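Local coordinates for Thiol:disulfide interchange protein DsbC (Haemophilus influenzae, PDB 1T3B) that probably forms and rearranges disulfide bonds in periplasmic proteins, working as a homodimeric thiol:disulfide oxidoreductase and isomerase of the thioredoxin family, at residues L67-L71 and I175-V179; L71-E77 and K169-L173; E86-V92 and G115-L121; F93-T97 and T132-M136. One frame throughout, in Å; residues are numbered along the deposited sequence.

Contact 1 (L67-L71 and I175-V179); sequences LVDKL and IQFGV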
loop_
_atom_site.group_PDB
_atom_site.type_symbol
_atom_site.label_atom_id
_atom_site.label_comp_id
_atom_site.label_asym_id
_atom_site.label_seq_id
_atom_site.Cartn_x
_atom_site.Cartn_y
_atom_site.Cartn_z
ATOM N N LEU A 67 9.002 12.644 8.683
ATOM C CA LEU A 67 8.057 13.677 8.293
ATOM C C LEU A 67 8.146 14.890 9.223
ATOM O O LEU A 67 8.351 16.012 8.765
ATOM C CB LEU A 67 6.631 13.094 8.300
ATOM C CG LEU A 67 5.750 13.269 7.056
ATOM C CD1 LEU A 67 6.451 12.673 5.856
ATOM C CD2 LEU A 67 4.401 12.592 7.258
ATOM N N VAL A 68 8.002 14.659 10.528
ATOM C CA VAL A 68 8.056 15.736 11.516
ATOM C C VAL A 68 9.237 16.679 11.312
ATOM O O VAL A 68 9.090 17.890 11.437
ATOM C CB VAL A 68 8.133 15.183 12.946
ATOM C CG1 VAL A 68 9.524 14.656 13.236
ATOM C CG2 VAL A 68 7.764 16.254 13.931
ATOM N N ASP A 69 10.410 16.130 11.010
ATOM C CA ASP A 69 11.589 16.958 10.782
ATOM C C ASP A 69 11.275 17.910 9.631
ATOM O O ASP A 69 11.617 19.091 9.676
ATOM C CB ASP A 69 12.814 16.107 10.409
ATOM C CG ASP A 69 13.177 15.086 11.477
ATOM O OD1 ASP A 69 12.812 15.282 12.658
ATOM O OD2 ASP A 69 13.849 14.088 11.130
ATOM N N LYS A 70 10.631 17.376 8.599
ATOM C CA LYS A 70 10.234 18.151 7.424
ATOM C C LYS A 70 9.437 19.364 7.904
ATOM O O LYS A 70 9.773 20.501 7.590
ATOM C CB LYS A 70 9.372 17.272 6.510
ATOM C CG LYS A 70 8.694 17.967 5.346
ATOM C CD LYS A 70 9.644 18.230 4.210
ATOM C CE LYS A 70 8.884 18.352 2.900
ATOM N NZ LYS A 70 7.960 17.197 2.676
ATOM N N LEU A 71 8.385 19.107 8.675
ATOM C CA LEU A 71 7.534 20.158 9.221
ATOM C C LEU A 71 8.373 21.153 10.020
ATOM O O LEU A 71 8.508 22.314 9.638
ATOM C CB LEU A 71 6.452 19.535 10.105
ATOM C CG LEU A 71 5.550 20.467 10.903
ATOM C CD1 LEU A 71 4.169 19.861 11.055
ATOM C CD2 LEU A 71 6.160 20.699 12.244
ATOM N N ILE A 175 -1.052 17.265 3.554
ATOM C CA ILE A 175 -1.601 16.059 2.969
ATOM C C ILE A 175 -0.746 14.872 3.378
ATOM O O ILE A 175 -1.273 13.843 3.789
ATOM C CB ILE A 175 -1.691 16.175 1.446
ATOM C CG1 ILE A 175 -2.666 17.306 1.103
ATOM C CG2 ILE A 175 -2.164 14.866 0.845
ATOM C CD1 ILE A 175 -2.952 17.456 -0.364
ATOM N N GLN A 176 0.570 15.023 3.291
ATOM C CA GLN A 176 1.477 13.956 3.692
ATOM C C GLN A 176 1.110 13.480 5.090
ATOM O O GLN A 176 1.153 12.288 5.390
ATOM C CB GLN A 176 2.921 14.448 3.704
ATOM C CG GLN A 176 3.515 14.713 2.336
ATOM C CD GLN A 176 4.997 15.045 2.419
ATOM O OE1 GLN A 176 5.762 14.317 3.051
ATOM N NE2 GLN A 176 5.408 16.145 1.782
ATOM N N PHE A 177 0.750 14.424 5.948
ATOM C CA PHE A 177 0.366 14.096 7.310
ATOM C C PHE A 177 -1.035 13.493 7.367
ATOM O O PHE A 177 -1.419 12.881 8.362
ATOM C CB PHE A 177 0.424 15.351 8.183
ATOM C CG PHE A 177 1.737 15.543 8.879
ATOM C CD1 PHE A 177 2.042 14.808 10.018
ATOM C CD2 PHE A 177 2.681 16.428 8.379
ATOM C CE1 PHE A 177 3.270 14.952 10.649
ATOM C CE2 PHE A 177 3.917 16.581 9.001
ATOM C CZ PHE A 177 4.214 15.843 10.136
ATOM N N GLY A 178 -1.800 13.667 6.297
ATOM C CA GLY A 178 -3.152 13.142 6.278
ATOM C C GLY A 178 -4.175 14.156 6.750
ATOM O O GLY A 178 -5.225 13.786 7.262
ATOM N N VAL A 179 -3.885 15.441 6.586
ATOM C CA VAL A 179 -4.845 16.443 7.013
ATOM C C VAL A 179 -6.016 16.386 6.046
ATOM O O VAL A 179 -5.825 16.415 4.834
ATOM C CB VAL A 179 -4.238 17.867 7.004
ATOM C CG1 VAL A 179 -5.191 18.845 7.702
ATOM C CG2 VAL A 179 -2.884 17.854 7.689
#

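Contact 2 (L71-E77 and K169-L173); sequences LNSYKDE and KHYEL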
loop_
_atom_site.group_PDB
_atom_site.type_symbol
_atom_site.label_atom_id
_atom_site.label_comp_id
_atom_site.label_asym_id
_atom_site.label_seq_id
_atom_site.Cartn_x
_atom_site.Cartn_y
_atom_site.Cartn_z
ATOM N N LEU A 71 8.385 19.107 8.675
ATOM C CA LEU A 71 7.534 20.158 9.221
ATOM C C LEU A 71 8.373 21.153 10.020
ATOM O O LEU A 71 8.508 22.314 9.638
ATOM C CB LEU A 71 6.452 19.535 10.105
ATOM C CG LEU A 71 5.550 20.467 10.903
ATOM C CD1 LEU A 71 4.169 19.861 11.055
ATOM C CD2 LEU A 71 6.160 20.699 12.244
ATOM N N ASN A 72 8.946 20.697 11.125
ATOM C CA ASN A 72 9.775 21.557 11.942
ATOM C C ASN A 72 10.688 22.408 11.085
ATOM O O ASN A 72 10.880 23.586 11.349
ATOM C CB ASN A 72 10.613 20.724 12.897
ATOM C CG ASN A 72 9.852 20.341 14.123
ATOM O OD1 ASN A 72 8.794 20.896 14.382
ATOM N ND2 ASN A 72 10.382 19.406 14.902
ATOM N N SER A 73 11.238 21.820 10.037
ATOM C CA SER A 73 12.140 22.565 9.172
ATOM C C SER A 73 11.506 23.827 8.580
ATOM O O SER A 73 12.162 24.560 7.857
ATOM C CB SER A 73 12.632 21.671 8.032
ATOM O OG SER A 73 11.737 21.709 6.936
ATOM N N TYR A 74 10.236 24.073 8.888
ATOM C CA TYR A 74 9.514 25.235 8.360
ATOM C C TYR A 74 9.295 26.296 9.420
ATOM O O TYR A 74 8.717 27.347 9.159
ATOM C CB TYR A 74 8.158 24.801 7.783
ATOM C CG TYR A 74 8.268 23.952 6.539
ATOM C CD1 TYR A 74 9.308 24.149 5.632
ATOM C CD2 TYR A 74 7.316 22.986 6.242
ATOM C CE1 TYR A 74 9.397 23.408 4.457
ATOM C CE2 TYR A 74 7.394 22.235 5.064
ATOM C CZ TYR A 74 8.438 22.452 4.174
ATOM O OH TYR A 74 8.516 21.724 3.001
ATOM N N LYS A 75 9.756 25.985 10.622
ATOM C CA LYS A 75 9.666 26.858 11.777
ATOM C C LYS A 75 9.587 28.364 11.465
ATOM O O LYS A 75 8.706 29.052 11.970
ATOM C CB LYS A 75 10.862 26.548 12.689
ATOM C CG LYS A 75 11.128 27.522 13.821
ATOM C CD LYS A 75 12.410 27.137 14.570
ATOM C CE LYS A 75 12.839 28.237 15.534
ATOM N NZ LYS A 75 14.084 27.882 16.261
ATOM N N ASP A 76 10.487 28.871 10.626
ATOM C CA ASP A 76 10.505 30.300 10.291
ATOM C C ASP A 76 9.442 30.766 9.303
ATOM O O ASP A 76 9.546 31.856 8.741
ATOM C CB ASP A 76 11.883 30.704 9.748
ATOM C CG ASP A 76 13.003 30.428 10.733
ATOM O OD1 ASP A 76 12.794 30.636 11.949
ATOM O OD2 ASP A 76 14.094 30.013 10.293
ATOM N N GLU A 77 8.428 29.936 9.087
ATOM C CA GLU A 77 7.341 30.253 8.165
ATOM C C GLU A 77 6.041 30.161 8.936
ATOM O O GLU A 77 4.989 30.639 8.501
ATOM C CB GLU A 77 7.348 29.270 6.997
ATOM C CG GLU A 77 8.441 29.564 5.992
ATOM C CD GLU A 77 8.595 28.491 4.941
ATOM O OE1 GLU A 77 7.575 28.033 4.400
ATOM O OE2 GLU A 77 9.745 28.113 4.645
ATOM N N LYS A 169 3.474 24.940 -0.155
ATOM C CA LYS A 169 4.394 24.013 0.487
ATOM C C LYS A 169 3.794 23.508 1.798
ATOM O O LYS A 169 3.947 22.345 2.149
ATOM C CB LYS A 169 5.750 24.682 0.733
ATOM C CG LYS A 169 6.771 23.785 1.427
ATOM C CD LYS A 169 8.165 24.386 1.373
ATOM C CE LYS A 169 8.254 25.713 2.119
ATOM N NZ LYS A 169 9.585 26.366 1.917
ATOM N N HIS A 170 3.098 24.383 2.515
ATOM C CA HIS A 170 2.465 23.997 3.773
ATOM C C HIS A 170 1.313 23.044 3.504
ATOM O O HIS A 170 1.064 22.113 4.261
ATOM C CB HIS A 170 1.931 25.229 4.508
ATOM C CG HIS A 170 3.002 26.112 5.066
ATOM N ND1 HIS A 170 2.731 27.319 5.675
ATOM C CD2 HIS A 170 4.345 25.951 5.128
ATOM C CE1 HIS A 170 3.861 27.862 6.089
ATOM N NE2 HIS A 170 4.856 27.053 5.771
ATOM N N TYR A 171 0.606 23.294 2.416
ATOM C CA TYR A 171 -0.518 22.467 2.029
ATOM C C TYR A 171 -0.072 21.032 1.758
ATOM O O TYR A 171 -0.539 20.085 2.375
ATOM C CB TYR A 171 -1.139 23.043 0.776
ATOM C CG TYR A 171 -2.388 22.339 0.366
ATOM C CD1 TYR A 171 -3.624 22.761 0.834
ATOM C CD2 TYR A 171 -2.340 21.249 -0.497
ATOM C CE1 TYR A 171 -4.789 22.115 0.447
ATOM C CE2 TYR A 171 -3.494 20.595 -0.890
ATOM C CZ TYR A 171 -4.717 21.030 -0.417
ATOM O OH TYR A 171 -5.868 20.386 -0.803
ATOM N N GLU A 172 0.841 20.890 0.814
ATOM C CA GLU A 172 1.366 19.595 0.445
ATOM C C GLU A 172 1.913 18.816 1.635
ATOM O O GLU A 172 1.761 17.603 1.693
ATOM C CB GLU A 172 2.429 19.787 -0.633
ATOM C CG GLU A 172 1.900 20.585 -1.818
ATOM C CD GLU A 172 2.971 20.916 -2.824
ATOM O OE1 GLU A 172 4.093 21.265 -2.399
ATOM O OE2 GLU A 172 2.691 20.847 -4.040
ATOM N N LEU A 173 2.542 19.497 2.588
ATOM C CA LEU A 173 3.073 18.819 3.775
ATOM C C LEU A 173 1.935 18.333 4.646
ATOM O O LEU A 173 2.073 17.349 5.369
ATOM C CB LEU A 173 3.960 19.752 4.611
ATOM C CG LEU A 173 4.278 19.299 6.050
ATOM C CD1 LEU A 173 5.252 18.136 6.022
ATOM C CD2 LEU A 173 4.869 20.447 6.855
#

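Contact 3 (E86-V92 and G115-L121); sequences EKHVVTV and GITVRYL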
loop_
_atom_site.group_PDB
_atom_site.type_symbol
_atom_site.label_atom_id
_atom_site.label_comp_id
_atom_site.label_asym_id
_atom_site.label_seq_id
_atom_site.Cartn_x
_atom_site.Cartn_y
_atom_site.Cartn_z
ATOM N N GLU A 86 6.220 27.537 27.810
ATOM C CA GLU A 86 5.685 26.323 27.242
ATOM C C GLU A 86 6.000 25.005 27.913
ATOM O O GLU A 86 7.099 24.786 28.434
ATOM C CB GLU A 86 6.126 26.226 25.779
ATOM C CG GLU A 86 7.627 26.286 25.613
ATOM C CD GLU A 86 8.064 26.199 24.173
ATOM O OE1 GLU A 86 7.645 27.057 23.367
ATOM O OE2 GLU A 86 8.836 25.274 23.848
ATOM N N LYS A 87 4.996 24.133 27.849
ATOM C CA LYS A 87 5.045 22.773 28.350
ATOM C C LYS A 87 4.709 21.938 27.114
ATOM O O LYS A 87 4.941 20.728 27.076
ATOM C CB LYS A 87 4.002 22.575 29.447
ATOM C CG LYS A 87 4.334 23.364 30.696
ATOM C CD LYS A 87 3.149 23.512 31.641
ATOM C CE LYS A 87 3.434 24.626 32.652
ATOM N NZ LYS A 87 3.833 25.894 31.967
ATOM N N HIS A 88 4.174 22.613 26.093
ATOM C CA HIS A 88 3.794 21.975 24.830
ATOM C C HIS A 88 4.019 22.903 23.632
ATOM O O HIS A 88 3.979 24.124 23.764
ATOM C CB HIS A 88 2.331 21.553 24.888
ATOM C CG HIS A 88 2.003 20.687 26.062
ATOM N ND1 HIS A 88 2.630 19.479 26.294
ATOM C CD2 HIS A 88 1.129 20.862 27.082
ATOM C CE1 HIS A 88 2.155 18.951 27.409
ATOM N NE2 HIS A 88 1.244 19.770 27.906
ATOM N N VAL A 89 4.254 22.312 22.466
ATOM C CA VAL A 89 4.507 23.070 21.244
ATOM C C VAL A 89 3.818 22.372 20.077
ATOM O O VAL A 89 4.431 21.548 19.395
ATOM C CB VAL A 89 6.022 23.134 20.940
ATOM C CG1 VAL A 89 6.283 23.922 19.671
ATOM C CG2 VAL A 89 6.750 23.759 22.100
ATOM N N VAL A 90 2.555 22.701 19.834
ATOM C CA VAL A 90 1.817 22.068 18.751
ATOM C C VAL A 90 1.664 22.921 17.493
ATOM O O VAL A 90 1.431 24.118 17.576
ATOM C CB VAL A 90 0.428 21.646 19.242
ATOM C CG1 VAL A 90 0.574 20.866 20.532
ATOM C CG2 VAL A 90 -0.460 22.873 19.450
ATOM N N THR A 91 1.808 22.286 16.331
ATOM C CA THR A 91 1.658 22.950 15.040
ATOM C C THR A 91 0.247 22.681 14.517
ATOM O O THR A 91 -0.181 21.534 14.418
ATOM C CB THR A 91 2.653 22.426 14.016
ATOM O OG1 THR A 91 3.982 22.530 14.535
ATOM C CG2 THR A 91 2.563 23.246 12.747
ATOM N N VAL A 92 -0.462 23.744 14.162
ATOM C CA VAL A 92 -1.837 23.645 13.693
ATOM C C VAL A 92 -1.976 24.041 12.241
ATOM O O VAL A 92 -1.446 25.073 11.837
ATOM C CB VAL A 92 -2.736 24.574 14.521
ATOM C CG1 VAL A 92 -4.144 24.568 14.004
ATOM C CG2 VAL A 92 -2.685 24.171 15.952
ATOM N N GLY A 115 0.237 26.531 28.855
ATOM C CA GLY A 115 1.603 26.177 28.517
ATOM C C GLY A 115 1.743 25.550 27.147
ATOM O O GLY A 115 2.638 24.732 26.924
ATOM N N ILE A 116 0.863 25.922 26.220
ATOM C CA ILE A 116 0.923 25.368 24.872
ATOM C C ILE A 116 1.174 26.448 23.828
ATOM O O ILE A 116 0.373 27.352 23.651
ATOM C CB ILE A 116 -0.387 24.627 24.498
ATOM C CG1 ILE A 116 -0.758 23.615 25.583
ATOM C CG2 ILE A 116 -0.210 23.897 23.173
ATOM C CD1 ILE A 116 -2.002 22.807 25.280
ATOM N N THR A 117 2.301 26.333 23.144
ATOM C CA THR A 117 2.694 27.259 22.090
ATOM C C THR A 117 2.029 26.841 20.782
ATOM O O THR A 117 2.280 25.740 20.282
ATOM C CB THR A 117 4.216 27.225 21.877
ATOM O OG1 THR A 117 4.862 27.933 22.938
ATOM C CG2 THR A 117 4.588 27.839 20.544
ATOM N N VAL A 118 1.194 27.710 20.220
ATOM C CA VAL A 118 0.511 27.392 18.970
ATOM C C VAL A 118 1.295 27.925 17.771
ATOM O O VAL A 118 1.619 29.097 17.706
ATOM C CB VAL A 118 -0.919 27.969 18.968
ATOM C CG1 VAL A 118 -1.616 27.632 17.668
ATOM C CG2 VAL A 118 -1.705 27.406 20.142
ATOM N N ARG A 119 1.607 27.048 16.824
ATOM C CA ARG A 119 2.363 27.430 15.636
ATOM C C ARG A 119 1.540 27.128 14.388
ATOM O O ARG A 119 1.244 25.975 14.105
ATOM C CB ARG A 119 3.682 26.655 15.592
ATOM C CG ARG A 119 4.308 26.429 16.963
ATOM C CD ARG A 119 5.750 25.954 16.861
ATOM N NE ARG A 119 5.875 24.779 16.008
ATOM C CZ ARG A 119 7.013 24.142 15.763
ATOM N NH1 ARG A 119 8.145 24.565 16.310
ATOM N NH2 ARG A 119 7.016 23.080 14.971
ATOM N N TYR A 120 1.173 28.158 13.640
ATOM C CA TYR A 120 0.359 27.955 12.455
ATOM C C TYR A 120 1.094 27.750 11.149
ATOM O O TYR A 120 2.074 28.422 10.838
ATOM C CB TYR A 120 -0.613 29.118 12.225
ATOM C CG TYR A 120 -1.679 29.337 13.266
ATOM C CD1 TYR A 120 -2.635 28.364 13.558
ATOM C CD2 TYR A 120 -1.757 30.547 13.933
ATOM C CE1 TYR A 120 -3.644 28.607 14.495
ATOM C CE2 TYR A 120 -2.752 30.792 14.862
ATOM C CZ TYR A 120 -3.684 29.829 15.139
ATOM O OH TYR A 120 -4.632 30.120 16.083
ATOM N N LEU A 121 0.552 26.812 10.386
ATOM C CA LEU A 121 1.001 26.465 9.057
ATOM C C LEU A 121 -0.284 26.697 8.281
ATOM O O LEU A 121 -1.368 26.606 8.843
ATOM C CB LEU A 121 1.402 24.997 8.990
ATOM C CG LEU A 121 2.819 24.722 9.467
ATOM C CD1 LEU A 121 3.110 23.260 9.441
ATOM C CD2 LEU A 121 3.778 25.454 8.557
#

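Contact 4 (F93-T97 and T132-M136); sequences FMDIT and TAKQM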
loop_
_atom_site.group_PDB
_atom_site.type_symbol
_atom_site.label_atom_id
_atom_site.label_comp_id
_atom_site.label_asym_id
_atom_site.label_seq_id
_atom_site.Cartn_x
_atom_site.Cartn_y
_atom_site.Cartn_z
ATOM N N PHE A 93 -2.670 23.219 11.452
ATOM C CA PHE A 93 -2.908 23.554 10.050
ATOM C C PHE A 93 -4.225 24.294 10.061
ATOM O O PHE A 93 -5.246 23.788 10.504
ATOM C CB PHE A 93 -2.974 22.312 9.172
ATOM C CG PHE A 93 -1.632 21.703 8.897
ATOM C CD1 PHE A 93 -1.046 20.833 9.809
ATOM C CD2 PHE A 93 -0.935 22.019 7.736
ATOM C CE1 PHE A 93 0.216 20.288 9.564
ATOM C CE2 PHE A 93 0.318 21.484 7.486
ATOM C CZ PHE A 93 0.895 20.617 8.401
ATOM N N MET A 94 -4.204 25.513 9.568
ATOM C CA MET A 94 -5.387 26.323 9.649
ATOM C C MET A 94 -5.801 26.988 8.350
ATOM O O MET A 94 -4.995 27.155 7.443
ATOM C CB MET A 94 -5.129 27.342 10.752
ATOM C CG MET A 94 -6.140 28.414 10.889
ATOM S SD MET A 94 -5.266 29.973 11.010
ATOM C CE MET A 94 -5.012 30.340 9.314
ATOM N N ASP A 95 -7.081 27.336 8.266
ATOM C CA ASP A 95 -7.642 28.001 7.098
ATOM C C ASP A 95 -8.383 29.228 7.623
ATOM O O ASP A 95 -8.978 29.183 8.693
ATOM C CB ASP A 95 -8.600 27.065 6.361
ATOM C CG ASP A 95 -9.005 27.602 5.003
ATOM O OD1 ASP A 95 -9.481 28.761 4.945
ATOM O OD2 ASP A 95 -8.849 26.870 4.000
ATOM N N ILE A 96 -8.358 30.318 6.873
ATOM C CA ILE A 96 -8.978 31.553 7.330
ATOM C C ILE A 96 -10.480 31.622 7.187
ATOM O O ILE A 96 -11.130 32.499 7.758
ATOM C CB ILE A 96 -8.348 32.770 6.626
ATOM C CG1 ILE A 96 -8.397 32.581 5.113
ATOM C CG2 ILE A 96 -6.921 32.933 7.074
ATOM C CD1 ILE A 96 -7.834 33.721 4.351
ATOM N N THR A 97 -11.035 30.691 6.436
ATOM C CA THR A 97 -12.469 30.672 6.227
ATOM C C THR A 97 -13.086 29.502 6.986
ATOM O O THR A 97 -14.094 28.948 6.556
ATOM C CB THR A 97 -12.781 30.501 4.735
ATOM O OG1 THR A 97 -12.167 29.288 4.258
ATOM C CG2 THR A 97 -12.263 31.697 3.941
ATOM N N THR A 132 -9.054 33.532 -1.605
ATOM C CA THR A 132 -8.726 33.019 -0.279
ATOM C C THR A 132 -7.333 32.401 -0.136
ATOM O O THR A 132 -6.660 32.585 0.875
ATOM C CB THR A 132 -9.766 31.986 0.126
ATOM O OG1 THR A 132 -11.038 32.633 0.248
ATOM C CG2 THR A 132 -9.389 31.317 1.437
ATOM N N ALA A 133 -6.903 31.655 -1.139
ATOM C CA ALA A 133 -5.587 31.044 -1.082
ATOM C C ALA A 133 -4.530 32.118 -1.299
ATOM O O ALA A 133 -3.389 31.999 -0.843
ATOM C CB ALA A 133 -5.471 29.982 -2.148
ATOM N N LYS A 134 -4.925 33.175 -1.995
ATOM C CA LYS A 134 -4.017 34.272 -2.302
ATOM C C LYS A 134 -3.852 35.195 -1.098
ATOM O O LYS A 134 -2.796 35.801 -0.899
ATOM C CB LYS A 134 -4.563 35.070 -3.490
ATOM C CG LYS A 134 -5.082 34.213 -4.646
ATOM C CD LYS A 134 -4.065 34.016 -5.748
ATOM N N GLN A 135 -4.910 35.313 -0.304
ATOM C CA GLN A 135 -4.869 36.163 0.878
ATOM C C GLN A 135 -3.971 35.548 1.938
ATOM O O GLN A 135 -3.256 36.250 2.649
ATOM C CB GLN A 135 -6.272 36.345 1.439
ATOM C CG GLN A 135 -7.254 36.835 0.413
ATOM C CD GLN A 135 -8.639 36.940 0.968
ATOM O OE1 GLN A 135 -9.170 35.979 1.506
ATOM N NE2 GLN A 135 -9.238 38.113 0.846
ATOM N N MET A 136 -4.003 34.228 2.037
ATOM C CA MET A 136 -3.185 33.545 3.018
ATOM C C MET A 136 -1.721 33.600 2.663
ATOM O O MET A 136 -0.868 33.581 3.538
ATOM C CB MET A 136 -3.640 32.101 3.176
ATOM C CG MET A 136 -4.895 31.986 4.029
ATOM S SD MET A 136 -5.444 30.325 4.305
ATOM C CE MET A 136 -6.667 30.238 3.077
#

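Contact 1 (L67-L71 and I175-V179)
Two helical pieces lie side by side here: Leu67-Leu71 is wholly helical, whereas Ile175-Val179 holds the end of a helix and the turn that leaves it. Their backbones come nearest at Leu67 and Phe177, with CA atoms 7.8 Å apart. Gly178, at positive phi, closes the second helix in a Schellman motif, its N bonded to Ile175 O at 2.6 Å, so that Phe177 sits at the last turn with its ring extended to the facing helix. Leu67 CD2 lies over the face of that ring, 4.1 Å from the Phe177 centroid and only 3° off the ring normal, a well-centred CH-pi contact. Leu71 CD1 adds a 3.9 Å approach to Phe177 CE2, one turn further along. Phe177 also touches Val186 of strand 184-186. At the solvent side the long Lys70 side chain reaches over to that of Gln176. The main part of the contact is therefore apolar, with one aromatic ring fitted against two leucines a helical turn apart and polar ends gathered at its margin.

Contact 2 (L71-E77 and K169-L173)
The carboxylate of Glu77 meets two basic side chains from consecutive residues of the helix at Lys169-Leu173. Its OE2 forms a salt bridge with Lys169 NZ at 3.2 Å, and its OE1 takes a weak hydrogen bond from His170 NE2, also 3.2 Å long, with an N-H...O angle of 128°. The other imidazole nitrogen, His170 ND1, is bonded to the backbone N of Ala122, so the histidine ties the carboxylate to the end of strand 116-122. Beneath this polar layer lies Tyr74, placed by the type I turn Asn72-Lys75, in which Lys75 N bonds to Asn72 O at 2.7 Å. The tyrosine runs along the aliphatic part of Lys169, with OH 3.1 Å from Lys169 CG, and presents its ring edge to Leu173, where Tyr74 CE2 and Leu173 CD2 are 3.6 Å apart. Leu173 CD2 also packs on Leu71 CB at 3.7 Å, where the two backbones are nearest. The arrangement is consistent with DsbC architecture, in which a linker helix, here ending at Asn72, turns into the first strand of the thioredoxin domain against helix 166-177 of that domain.

Contact 3 (E86-V92 and G115-L121)
A single carbonyl serves two successive amides: Gly115 O accepts from Lys87 N at 2.6 Å and from His88 N at 2.7 Å, the second at a more bent angle of 136°. Gly115 has positive phi and is the C-prime residue of the Schellman motif that ends helix 108-113; a CB there would clash with Lys87 CD. From this point strands 88-92 and 116-121 run parallel, their axes 4.5 Å apart and inclined by 21°. The ladder alternates in the parallel manner, with Thr117 N to His88 O (2.8 Å), a weak Val90 N to Thr117 O (3.1 Å), Arg119 N to Val90 O (3.0 Å), Val92 N to Arg119 O (2.8 Å) and Leu121 N to Val92 O (3.0 Å). The two strands are joined by a beta-alpha-beta crossover of the thioredoxin fold, with helices 99-105 and 108-113 in the connection. His88, Val90, Val92, Ile116, Val118 and Tyr120 form a largely apolar face, packed against helices 108-113 and 199-208. On the face of Val89 and Thr117, Arg119 donates to Thr91 OG1 through NH2 (3.1 Å) and NE (3.3 Å), while its NH2 also bonds to Asn72 OD1. Thr117 OG1 donates to Glu86 OE1 at 2.9 Å.

Contact 4 (F93-T97 and T132-M136)
Residues Phe93-Thr97 lead from the central sheet into the redox site: Cys98, which follows Thr97 directly, forms the redox-active disulfide with Cys101. This approach is shaped by an Asx turn, in which Asp95 OD1 accepts from Thr97 N at 2.9 Å and also from Thr97 OG1 at 2.8 Å; the second oxygen, Asp95 OD2, binds the backbone N of Arg125. Across from the turn, one side of the helix at Thr132-Met136 meets Ile96, and the backbones are nearest where Ile96 CA and Met136 CA lie 7.5 Å apart. The tip of Ile96 rests on this helix, with CD1 3.4 Å from Met136 CG and 3.8 Å from Thr132 O. Thr97 CG2 touches Thr132 CG2 at 3.8 Å, and Met136 CE comes within 3.7 Å of Asp95 OD1. No hydrogen bond joins the two segments, so side-chain packing makes the contact. Such a helical region, lying beside the residues just before the CxxC motif and inserted between strands 116-122 and 184-186, is characteristic of the elaborated thioredoxin fold of DsbA and DsbC.

Overall arrangement
Along the chain contacts 1 and 2 enclose the others: contact 3 and contact 4 both lie within the loop each of them closes, and contact 2 is nested in contact 1. These outer two share Leu71 and the helix pair 63-72 and 166-177, with centres about 8 Å apart. Contacts 3 and 4, about 19 Å between centres, share strand 88-94, their segments alternating in sequence. Leu71 reaches the sheet of contact 3, packing on Thr91, Arg119 and Leu121, while Phe93 of contact 4 touches both Leu71 and Leu173. Thus the linker helix and helix 166-177 pack against the central sheet, one strand of which runs on to the Cys98-Cys101 disulfide.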